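Local atomic coordinates of protein involved in catabolism of external DNA (Legionella pneumophila subsp. pneumophila, PDB entry 2OO3), a protein that probably methylates N6 of adenine 2030 in 23S ribosomal RNA, using S-adenosyl-L-methionine as methyl donor. Residues G47-K52 with L96-G101; K159-I163 with F189-L193; Y169-Y175 with W205-F209. All blocks are in the same frame, centred on the assembly; numbering follows the deposited sequence.

Contact 1 of 3, residues G47-K52 with L96-G101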
loop_
_atom_site.group_PDB
_atom_site.type_symbol
_atom_site.label_atom_id
_atom_site.label_comp_id
_atom_site.label_asym_id
_atom_site.label_seq_id
_atom_site.Cartn_x
_atom_site.Cartn_y
_atom_site.Cartn_z
ATOM N N GLY A 47 -8.257 -9.947 -1.301
ATOM C CA GLY A 47 -8.181 -9.708 0.164
ATOM C C GLY A 47 -7.276 -10.648 0.967
ATOM O O GLY A 47 -6.709 -10.244 1.947
ATOM N N ILE A 48 -7.223 -11.919 0.596
ATOM C CA ILE A 48 -6.332 -12.911 1.201
ATOM C C ILE A 48 -5.791 -13.790 0.061
ATOM O O ILE A 48 -6.465 -13.993 -0.955
ATOM C CB ILE A 48 -7.020 -13.791 2.323
ATOM C CG1 ILE A 48 -8.103 -14.717 1.735
ATOM C CG2 ILE A 48 -7.632 -12.910 3.436
ATOM C CD1 ILE A 48 -8.871 -15.608 2.795
ATOM N N TYR A 49 -4.572 -14.285 0.230
ATOM C CA TYR A 49 -3.853 -15.011 -0.835
ATOM C C TYR A 49 -3.335 -16.319 -0.300
ATOM O O TYR A 49 -2.594 -16.346 0.701
ATOM C CB TYR A 49 -2.708 -14.133 -1.412
ATOM C CG TYR A 49 -3.311 -12.878 -2.000
ATOM C CD1 TYR A 49 -3.754 -12.855 -3.332
ATOM C CD2 TYR A 49 -3.533 -11.754 -1.215
ATOM C CE1 TYR A 49 -4.361 -11.746 -3.872
ATOM C CE2 TYR A 49 -4.150 -10.625 -1.747
ATOM C CZ TYR A 49 -4.565 -10.641 -3.085
ATOM O OH TYR A 49 -5.198 -9.551 -3.627
ATOM N N ASP A 50 -3.775 -17.406 -0.940
ATOM C CA ASP A 50 -3.344 -18.745 -0.628
ATOM C C ASP A 50 -2.042 -18.958 -1.363
ATOM O O ASP A 50 -2.014 -18.965 -2.593
ATOM C CB ASP A 50 -4.400 -19.730 -1.120
ATOM C CG ASP A 50 -4.050 -21.206 -0.827
ATOM O OD1 ASP A 50 -2.931 -21.534 -0.372
ATOM O OD2 ASP A 50 -4.940 -22.053 -1.080
ATOM N N LEU A 51 -0.960 -19.098 -0.602
ATOM C CA LEU A 51 0.366 -19.281 -1.146
ATOM C C LEU A 51 0.633 -20.732 -1.597
ATOM O O LEU A 51 1.661 -21.015 -2.210
ATOM C CB LEU A 51 1.401 -18.883 -0.094
ATOM C CG LEU A 51 1.371 -17.435 0.402
ATOM C CD1 LEU A 51 2.492 -17.305 1.403
ATOM C CD2 LEU A 51 1.501 -16.372 -0.749
ATOM N N LYS A 52 -0.296 -21.631 -1.298
ATOM C CA LYS A 52 -0.136 -23.049 -1.617
ATOM C C LYS A 52 -1.044 -23.562 -2.719
ATOM O O LYS A 52 -1.056 -24.768 -2.994
ATOM C CB LYS A 52 -0.317 -23.884 -0.358
ATOM C CG LYS A 52 0.907 -23.804 0.529
ATOM C CD LYS A 52 0.557 -23.771 2.002
ATOM C CE LYS A 52 0.509 -25.150 2.632
ATOM N NZ LYS A 52 0.676 -25.082 4.136
ATOM N N LEU A 96 4.263 -20.285 6.492
ATOM C CA LEU A 96 3.503 -19.331 5.720
ATOM C C LEU A 96 2.615 -20.034 4.696
ATOM O O LEU A 96 3.108 -20.620 3.722
ATOM C CB LEU A 96 4.485 -18.396 5.032
ATOM C CG LEU A 96 4.257 -16.902 4.986
ATOM C CD1 LEU A 96 3.909 -16.316 6.366
ATOM C CD2 LEU A 96 5.519 -16.248 4.409
ATOM N N SER A 97 1.307 -19.994 4.922
ATOM C CA SER A 97 0.357 -20.627 4.030
ATOM C C SER A 97 -0.463 -19.577 3.309
ATOM O O SER A 97 -0.839 -19.794 2.162
ATOM C CB SER A 97 -0.621 -21.534 4.798
ATOM O OG SER A 97 0.062 -22.657 5.350
ATOM N N TYR A 98 -0.735 -18.471 4.021
ATOM C CA TYR A 98 -1.544 -17.354 3.531
ATOM C C TYR A 98 -0.797 -16.043 3.664
ATOM O O TYR A 98 -0.081 -15.809 4.659
ATOM C CB TYR A 98 -2.887 -17.270 4.286
ATOM C CG TYR A 98 -3.987 -18.016 3.551
ATOM C CD1 TYR A 98 -4.944 -17.328 2.805
ATOM C CD2 TYR A 98 -4.018 -19.423 3.542
ATOM C CE1 TYR A 98 -5.960 -18.047 2.091
ATOM C CE2 TYR A 98 -5.013 -20.138 2.833
ATOM C CZ TYR A 98 -5.962 -19.443 2.122
ATOM O OH TYR A 98 -6.929 -20.150 1.416
ATOM N N TYR A 99 -0.965 -15.186 2.671
ATOM C CA TYR A 99 -0.541 -13.794 2.804
ATOM C C TYR A 99 -1.777 -12.861 2.744
ATOM O O TYR A 99 -2.611 -13.017 1.847
ATOM C CB TYR A 99 0.482 -13.440 1.687
ATOM C CG TYR A 99 1.072 -12.051 1.852
ATOM C CD1 TYR A 99 2.050 -11.811 2.804
ATOM C CD2 TYR A 99 0.610 -10.978 1.091
ATOM C CE1 TYR A 99 2.590 -10.545 2.967
ATOM C CE2 TYR A 99 1.117 -9.692 1.270
ATOM C CZ TYR A 99 2.126 -9.501 2.206
ATOM O OH TYR A 99 2.618 -8.257 2.434
ATOM N N PRO A 100 -1.891 -11.894 3.687
ATOM C CA PRO A 100 -3.051 -10.995 3.656
ATOM C C PRO A 100 -2.939 -9.921 2.583
ATOM O O PRO A 100 -1.831 -9.472 2.246
ATOM C CB PRO A 100 -3.062 -10.360 5.054
ATOM C CG PRO A 100 -1.825 -10.790 5.752
ATOM C CD PRO A 100 -0.969 -11.581 4.790
ATOM N N GLY A 101 -4.072 -9.521 2.026
ATOM C CA GLY A 101 -4.073 -8.380 1.122
ATOM C C GLY A 101 -4.270 -7.139 1.968
ATOM O O GLY A 101 -4.566 -7.255 3.158
#
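A two-stranded antiparallel ribbon, separate from the central Rossmann-like sheet of this probable methyltransferase, joins Tyr49 to Tyr99 as its hydrogen-bonded pair. Both N-H...O links of that pair measure 2.8 Å from N to O, but Tyr99 N meets Tyr49 O in the carbonyl plane, whereas the return bond from Tyr49 N is more bent, 136° at the hydrogen. One rung further on either side, Gly101 N binds Gly47 O and Leu51 N binds Ser97 O.

On one face the phenol of Tyr98 lies across the opposite strand, with Asp50 CA over its centre, 3.8 Å from the ring centroid, a CH-pi contact; Ile48 CD1 packs against CE1 of the same ring. On the other face, the edge of the Tyr49 ring meets Gly101 CA, 3.6 Å from CE2, and Leu51 CD2 touches Tyr99 CB. The hydroxyl of Tyr99 bonds Tyr83 and His20, the latter predicted to bind S-adenosyl-L-methionine, so the ribbon reaches the edge of the probable cofactor site.

Where strand 48-50 ends, Asp50 OD1 accepts from Lys52 N in an Asx turn. The Lys52 side chain, bent at chi2 (142°) and chi3 (91°), turns back to Ser97, where NZ donates to OG over 2.8 Å.

Contact 2 of 3, residues K159-I163 with F189-L193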
loop_
_atom_site.group_PDB
_atom_site.type_symbol
_atom_site.label_atom_id
_atom_site.label_comp_id
_atom_site.label_asym_id
_atom_site.label_seq_id
_atom_site.Cartn_x
_atom_site.Cartn_y
_atom_site.Cartn_z
ATOM N N LYS A 159 -14.809 13.528 7.100
ATOM C CA LYS A 159 -13.850 14.624 6.900
ATOM C C LYS A 159 -12.395 14.260 7.153
ATOM O O LYS A 159 -11.544 15.141 7.219
ATOM C CB LYS A 159 -14.229 15.857 7.748
ATOM C CG LYS A 159 -15.039 16.865 6.983
ATOM C CD LYS A 159 -16.482 16.562 7.037
ATOM C CE LYS A 159 -17.299 17.853 6.877
ATOM N NZ LYS A 159 -18.226 17.970 8.052
ATOM N N ARG A 160 -12.132 12.965 7.314
ATOM C CA ARG A 160 -10.808 12.427 7.593
ATOM C C ARG A 160 -10.753 11.199 6.720
ATOM O O ARG A 160 -11.657 10.358 6.794
ATOM C CB ARG A 160 -10.731 11.910 9.028
ATOM C CG ARG A 160 -10.710 12.927 10.122
ATOM C CD ARG A 160 -10.245 12.243 11.417
ATOM N NE ARG A 160 -8.823 11.899 11.368
ATOM C CZ ARG A 160 -8.268 10.799 11.890
ATOM N NH1 ARG A 160 -9.015 9.866 12.499
ATOM N NH2 ARG A 160 -6.951 10.629 11.805
ATOM N N GLY A 161 -9.694 11.055 5.929
ATOM C CA GLY A 161 -9.615 9.919 4.997
ATOM C C GLY A 161 -8.207 9.439 4.730
ATOM O O GLY A 161 -7.272 10.245 4.629
ATOM N N LEU A 162 -8.069 8.111 4.625
ATOM C CA LEU A 162 -6.891 7.474 4.032
ATOM C C LEU A 162 -7.313 6.799 2.707
ATOM O O LEU A 162 -8.215 5.945 2.666
ATOM C CB LEU A 162 -6.289 6.475 5.012
ATOM C CG LEU A 162 -5.205 5.553 4.428
ATOM C CD1 LEU A 162 -4.076 6.373 3.780
ATOM C CD2 LEU A 162 -4.694 4.603 5.522
ATOM N N ILE A 163 -6.699 7.231 1.608
ATOM C CA ILE A 163 -7.044 6.718 0.291
ATOM C C ILE A 163 -5.813 5.931 -0.174
ATOM O O ILE A 163 -4.744 6.500 -0.367
ATOM C CB ILE A 163 -7.421 7.862 -0.686
ATOM C CG1 ILE A 163 -8.636 8.685 -0.160
ATOM C CG2 ILE A 163 -7.838 7.289 -2.019
ATOM C CD1 ILE A 163 -8.243 9.990 0.595
ATOM N N PHE A 189 -10.792 17.303 -1.770
ATOM C CA PHE A 189 -10.498 16.875 -0.413
ATOM C C PHE A 189 -8.992 16.977 -0.193
ATOM O O PHE A 189 -8.281 15.981 -0.197
ATOM C CB PHE A 189 -11.012 15.441 -0.231
ATOM C CG PHE A 189 -10.902 14.927 1.170
ATOM C CD1 PHE A 189 -11.237 15.735 2.256
ATOM C CD2 PHE A 189 -10.469 13.618 1.408
ATOM C CE1 PHE A 189 -11.150 15.253 3.565
ATOM C CE2 PHE A 189 -10.384 13.123 2.710
ATOM C CZ PHE A 189 -10.723 13.939 3.780
ATOM N N SER A 190 -8.513 18.193 0.024
ATOM C CA SER A 190 -7.079 18.486 -0.028
ATOM C C SER A 190 -6.341 18.086 1.274
ATOM O O SER A 190 -5.116 18.157 1.350
ATOM C CB SER A 190 -6.890 19.978 -0.344
ATOM O OG SER A 190 -7.318 20.754 0.775
ATOM N N THR A 191 -7.098 17.708 2.305
ATOM C CA THR A 191 -6.538 17.302 3.591
ATOM C C THR A 191 -6.508 15.783 3.771
ATOM O O THR A 191 -6.020 15.291 4.798
ATOM C CB THR A 191 -7.284 17.929 4.790
ATOM O OG1 THR A 191 -8.651 17.503 4.781
ATOM C CG2 THR A 191 -7.198 19.491 4.761
ATOM N N GLY A 192 -7.004 15.045 2.772
ATOM C CA GLY A 192 -6.961 13.583 2.813
ATOM C C GLY A 192 -5.528 13.076 2.715
ATOM O O GLY A 192 -4.646 13.762 2.181
ATOM N N LEU A 193 -5.291 11.889 3.250
ATOM C CA LEU A 193 -3.973 11.242 3.163
ATOM C C LEU A 193 -4.068 10.303 1.969
ATOM O O LEU A 193 -4.855 9.350 2.005
ATOM C CB LEU A 193 -3.663 10.476 4.454
ATOM C CG LEU A 193 -2.173 10.167 4.724
ATOM C CD1 LEU A 193 -1.984 9.550 6.097
ATOM C CD2 LEU A 193 -1.568 9.269 3.664
HETATM O O HOH W 1 -8.954 15.584 6.588
HETATM O O HOH W 2 -7.546 13.078 6.381
#
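Lys159 O lies at the edge of the Phe189 ring, 3.7 Å from CE1, just before strand 161-165, which runs parallel to 193-200 in the Rossmann-like sheet; helix 174-188 makes the beta-alpha-beta crossover between the two strands. The same carbonyl is hydrogen-bonded to a water that is also bonded to Thr191 OG1. The side chain of Arg160 turns from this contact to the carbonyls of Leu30 and Lys35.

At Gly161 the N-H meets a second water, 3.0 Å from N, beside the type I turn Phe189-Gly192; this water also bonds Thr191 O. The Phe189 ring lies edge-on to this backbone, its CG anti to the backbone N (chi1 -174°), which carries CZ to within 3.7 Å of Gly161 N. The carbonyl of Gly161 then starts the direct pairing, accepting from Leu193 N in a nearly straight bond (170°).

Leu162 is bridged to Leu193. Their side chains run side by side in the same direction, CD1 of Leu162 against CD2 of Leu193, and both pack on helix 14-30.

Ile163 N completes the bridge, donating to Leu193 O over 2.8 Å in an almost linear approach to the carbonyl, while Ile163 CD1 rests 3.7 Å from that same Leu193 oxygen.

Contact 3 of 3, residues Y169-Y175 with W205-F209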
loop_
_atom_site.group_PDB
_atom_site.type_symbol
_atom_site.label_atom_id
_atom_site.label_comp_id
_atom_site.label_asym_id
_atom_site.label_seq_id
_atom_site.Cartn_x
_atom_site.Cartn_y
_atom_site.Cartn_z
ATOM N N TYR A 169 -1.141 -1.291 -13.158
ATOM C CA TYR A 169 -0.416 -0.724 -14.305
ATOM C C TYR A 169 -0.231 -1.754 -15.456
ATOM O O TYR A 169 0.793 -1.731 -16.141
ATOM C CB TYR A 169 0.948 -0.135 -13.912
ATOM C CG TYR A 169 0.853 0.907 -12.832
ATOM C CD1 TYR A 169 0.664 2.255 -13.141
ATOM C CD2 TYR A 169 0.873 0.524 -11.501
ATOM C CE1 TYR A 169 0.531 3.220 -12.134
ATOM C CE2 TYR A 169 0.757 1.462 -10.485
ATOM C CZ TYR A 169 0.572 2.796 -10.804
ATOM O OH TYR A 169 0.493 3.682 -9.783
ATOM N N GLU A 170 -1.191 -2.675 -15.618
ATOM C CA GLU A 170 -1.195 -3.553 -16.790
ATOM C C GLU A 170 -1.431 -2.757 -18.101
ATOM O O GLU A 170 -0.998 -3.208 -19.156
ATOM C CB GLU A 170 -2.168 -4.752 -16.649
ATOM C CG GLU A 170 -3.651 -4.373 -16.503
ATOM C CD GLU A 170 -4.608 -5.588 -16.532
ATOM O OE1 GLU A 170 -4.305 -6.641 -15.900
ATOM O OE2 GLU A 170 -5.673 -5.484 -17.194
ATOM N N ARG A 171 -2.112 -1.606 -18.033
ATOM C CA ARG A 171 -2.177 -0.680 -19.181
ATOM C C ARG A 171 -1.243 0.511 -18.948
ATOM O O ARG A 171 -1.211 1.099 -17.863
ATOM C CB ARG A 171 -3.598 -0.184 -19.468
ATOM C CG ARG A 171 -4.641 -1.320 -19.745
ATOM C CD ARG A 171 -6.075 -0.793 -19.888
ATOM N NE ARG A 171 -6.605 -0.261 -18.626
ATOM C CZ ARG A 171 -6.713 1.038 -18.339
ATOM N NH1 ARG A 171 -6.347 1.959 -19.229
ATOM N NH2 ARG A 171 -7.185 1.412 -17.159
ATOM N N LYS A 172 -0.494 0.863 -19.986
ATOM C CA LYS A 172 0.403 2.004 -19.972
ATOM C C LYS A 172 -0.388 3.250 -19.577
ATOM O O LYS A 172 0.108 4.126 -18.852
ATOM C CB LYS A 172 0.964 2.167 -21.390
ATOM C CG LYS A 172 1.903 3.289 -21.627
ATOM C CD LYS A 172 2.137 3.278 -23.124
ATOM C CE LYS A 172 2.476 4.597 -23.689
ATOM N NZ LYS A 172 3.067 4.393 -25.048
ATOM N N GLU A 173 -1.635 3.323 -20.035
ATOM C CA GLU A 173 -2.428 4.533 -19.787
ATOM C C GLU A 173 -2.704 4.769 -18.294
ATOM O O GLU A 173 -2.994 5.887 -17.897
ATOM C CB GLU A 173 -3.724 4.504 -20.605
ATOM C CG GLU A 173 -3.504 4.581 -22.159
ATOM C CD GLU A 173 -2.918 3.288 -22.816
ATOM O OE1 GLU A 173 -3.108 2.165 -22.267
ATOM O OE2 GLU A 173 -2.275 3.419 -23.909
ATOM N N GLU A 174 -2.599 3.719 -17.474
ATOM C CA GLU A 174 -2.772 3.855 -16.011
ATOM C C GLU A 174 -1.800 4.859 -15.390
ATOM O O GLU A 174 -2.099 5.487 -14.356
ATOM C CB GLU A 174 -2.648 2.496 -15.333
ATOM C CG GLU A 174 -3.801 1.549 -15.714
ATOM C CD GLU A 174 -3.745 0.217 -14.965
ATOM O OE1 GLU A 174 -3.718 0.250 -13.709
ATOM O OE2 GLU A 174 -3.715 -0.853 -15.637
ATOM N N TYR A 175 -0.631 5.022 -16.020
ATOM C CA TYR A 175 0.389 5.929 -15.491
ATOM C C TYR A 175 -0.012 7.400 -15.648
ATOM O O TYR A 175 0.567 8.275 -15.011
ATOM C CB TYR A 175 1.717 5.709 -16.205
ATOM C CG TYR A 175 2.466 4.454 -15.827
ATOM C CD1 TYR A 175 3.370 4.453 -14.756
ATOM C CD2 TYR A 175 2.318 3.302 -16.568
ATOM C CE1 TYR A 175 4.109 3.295 -14.435
ATOM C CE2 TYR A 175 3.020 2.132 -16.242
ATOM C CZ TYR A 175 3.921 2.137 -15.196
ATOM O OH TYR A 175 4.611 0.974 -14.920
ATOM N N TRP A 205 8.294 5.829 -18.160
ATOM C CA TRP A 205 6.888 5.854 -17.801
ATOM C C TRP A 205 6.745 6.280 -16.348
ATOM O O TRP A 205 5.915 7.101 -16.038
ATOM C CB TRP A 205 6.264 4.477 -17.977
ATOM C CG TRP A 205 6.155 3.989 -19.415
ATOM C CD1 TRP A 205 6.501 4.676 -20.567
ATOM C CD2 TRP A 205 5.631 2.736 -19.842
ATOM N NE1 TRP A 205 6.213 3.905 -21.679
ATOM C CE2 TRP A 205 5.692 2.711 -21.259
ATOM C CE3 TRP A 205 5.092 1.627 -19.164
ATOM C CZ2 TRP A 205 5.252 1.626 -21.999
ATOM C CZ3 TRP A 205 4.648 0.547 -19.906
ATOM C CH2 TRP A 205 4.731 0.559 -21.319
ATOM N N THR A 206 7.537 5.680 -15.469
ATOM C CA THR A 206 7.533 6.065 -14.052
ATOM C C THR A 206 7.862 7.562 -13.831
ATOM O O THR A 206 7.192 8.240 -13.050
ATOM C CB THR A 206 8.443 5.132 -13.228
ATOM O OG1 THR A 206 7.925 3.789 -13.314
ATOM C CG2 THR A 206 8.456 5.576 -11.777
ATOM N N GLU A 207 8.846 8.094 -14.566
ATOM C CA GLU A 207 9.199 9.501 -14.431
ATOM C C GLU A 207 8.062 10.430 -14.897
ATOM O O GLU A 207 7.882 11.527 -14.342
ATOM C CB GLU A 207 10.499 9.830 -15.183
ATOM C CG GLU A 207 11.798 9.281 -14.528
ATOM C CD GLU A 207 12.030 9.837 -13.106
ATOM O OE1 GLU A 207 11.616 10.969 -12.815
ATOM O OE2 GLU A 207 12.590 9.135 -12.255
ATOM N N GLN A 208 7.308 10.006 -15.919
ATOM C CA GLN A 208 6.161 10.802 -16.384
ATOM C C GLN A 208 5.019 10.796 -15.365
ATOM O O GLN A 208 4.349 11.819 -15.138
ATOM C CB GLN A 208 5.678 10.321 -17.747
ATOM C CG GLN A 208 6.680 10.692 -18.897
ATOM C CD GLN A 208 6.385 9.915 -20.163
ATOM O OE1 GLN A 208 5.469 10.268 -20.900
ATOM N NE2 GLN A 208 7.149 8.837 -20.414
ATOM N N PHE A 209 4.803 9.633 -14.772
ATOM C CA PHE A 209 3.860 9.466 -13.652
ATOM C C PHE A 209 4.279 10.389 -12.499
ATOM O O PHE A 209 3.472 11.185 -11.992
ATOM C CB PHE A 209 3.876 7.983 -13.226
ATOM C CG PHE A 209 3.154 7.684 -11.917
ATOM C CD1 PHE A 209 1.788 7.417 -11.904
ATOM C CD2 PHE A 209 3.860 7.645 -10.706
ATOM C CE1 PHE A 209 1.114 7.118 -10.682
ATOM C CE2 PHE A 209 3.192 7.369 -9.485
ATOM C CZ PHE A 209 1.829 7.104 -9.482
HETATM O O HOH W 3 7.337 1.676 -14.859
#
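Tyr175, in the first turn of helix 174-188, is sandwiched at the tight centre of the contact that the start of this helix and its lead-in loop make with helix 203-216. Trp205 CB stands over the middle of one ring face, 4.1 Å from the centroid and almost on the ring normal, and Tyr169 CD1 covers the opposite face. The indole of Trp205 meets Tyr175 obliquely, with CE3 3.6 Å from Tyr175 CE2. Phe209 CB meets the ring at its edge, 3.9 Å from Tyr175 CD1. The Tyr175 carbonyl is in turn approached by the Phe209 ring, whose CD1 lies 3.4 Å from Tyr175 O, the oxygen lying in the ring plane. Phe209 swings its ring toward Tyr169 and the Tyr175 carbonyl, with CG anti to the backbone N (chi1 169°), and there it receives the edge of Tyr169 in an offset edge-to-face pair with planes at 87°. Glu174 fixes the loop leading into this cluster: OE1 accepts from Tyr169 N and OE2 from Arg171 N, the second bond being much the straighter.

The solvent side is looser. Across the partly exposed indole of Trp205 runs the exposed Lys172, largely stretched out; its CG makes a CH-pi contact 3.8 Å from the centroid of the six-membered ring. At the phenol end, one water joins Tyr175 OH to Thr206 OG1.

Side chains of the lead-in loop and both helices meet strand 193-200, which supplies polar partners to the cluster: Tyr169 OH bonds Trp197 O, and Thr206 OG1 bonds Pro199 O. Val196, Tyr198 and Pro199 of that strand pack against Tyr169, while Ile178 and Pro179 of helix 174-188 reach Phe209, placing the contact where the strand hands over to helix 203-216.

In the fold
Contacts 2 and 3 belong to one continuous run of the Rossmann-like core: strand 161-165, helix 174-188, strand 193-200 and helix 203-216 follow in order, and the segments of the two contacts alternate along the chain. Their centres nevertheless lie about 24 Å apart. Contact 1 closes earlier in the sequence, on a separate ribbon, its centre about 29 Å from that of contact 2 and about 27 Å from that of contact 3. The predicted catalytic and cofactor-binding residues lie at unequal distances: side chains of Tyr169 and Asp166, the predicted proton acceptor, are about 6 Å apart, those of Tyr99 and cofactor-binding His20 about 3 Å, whereas Ile163 stays about 9 Å from His43, also predicted to bind cofactor.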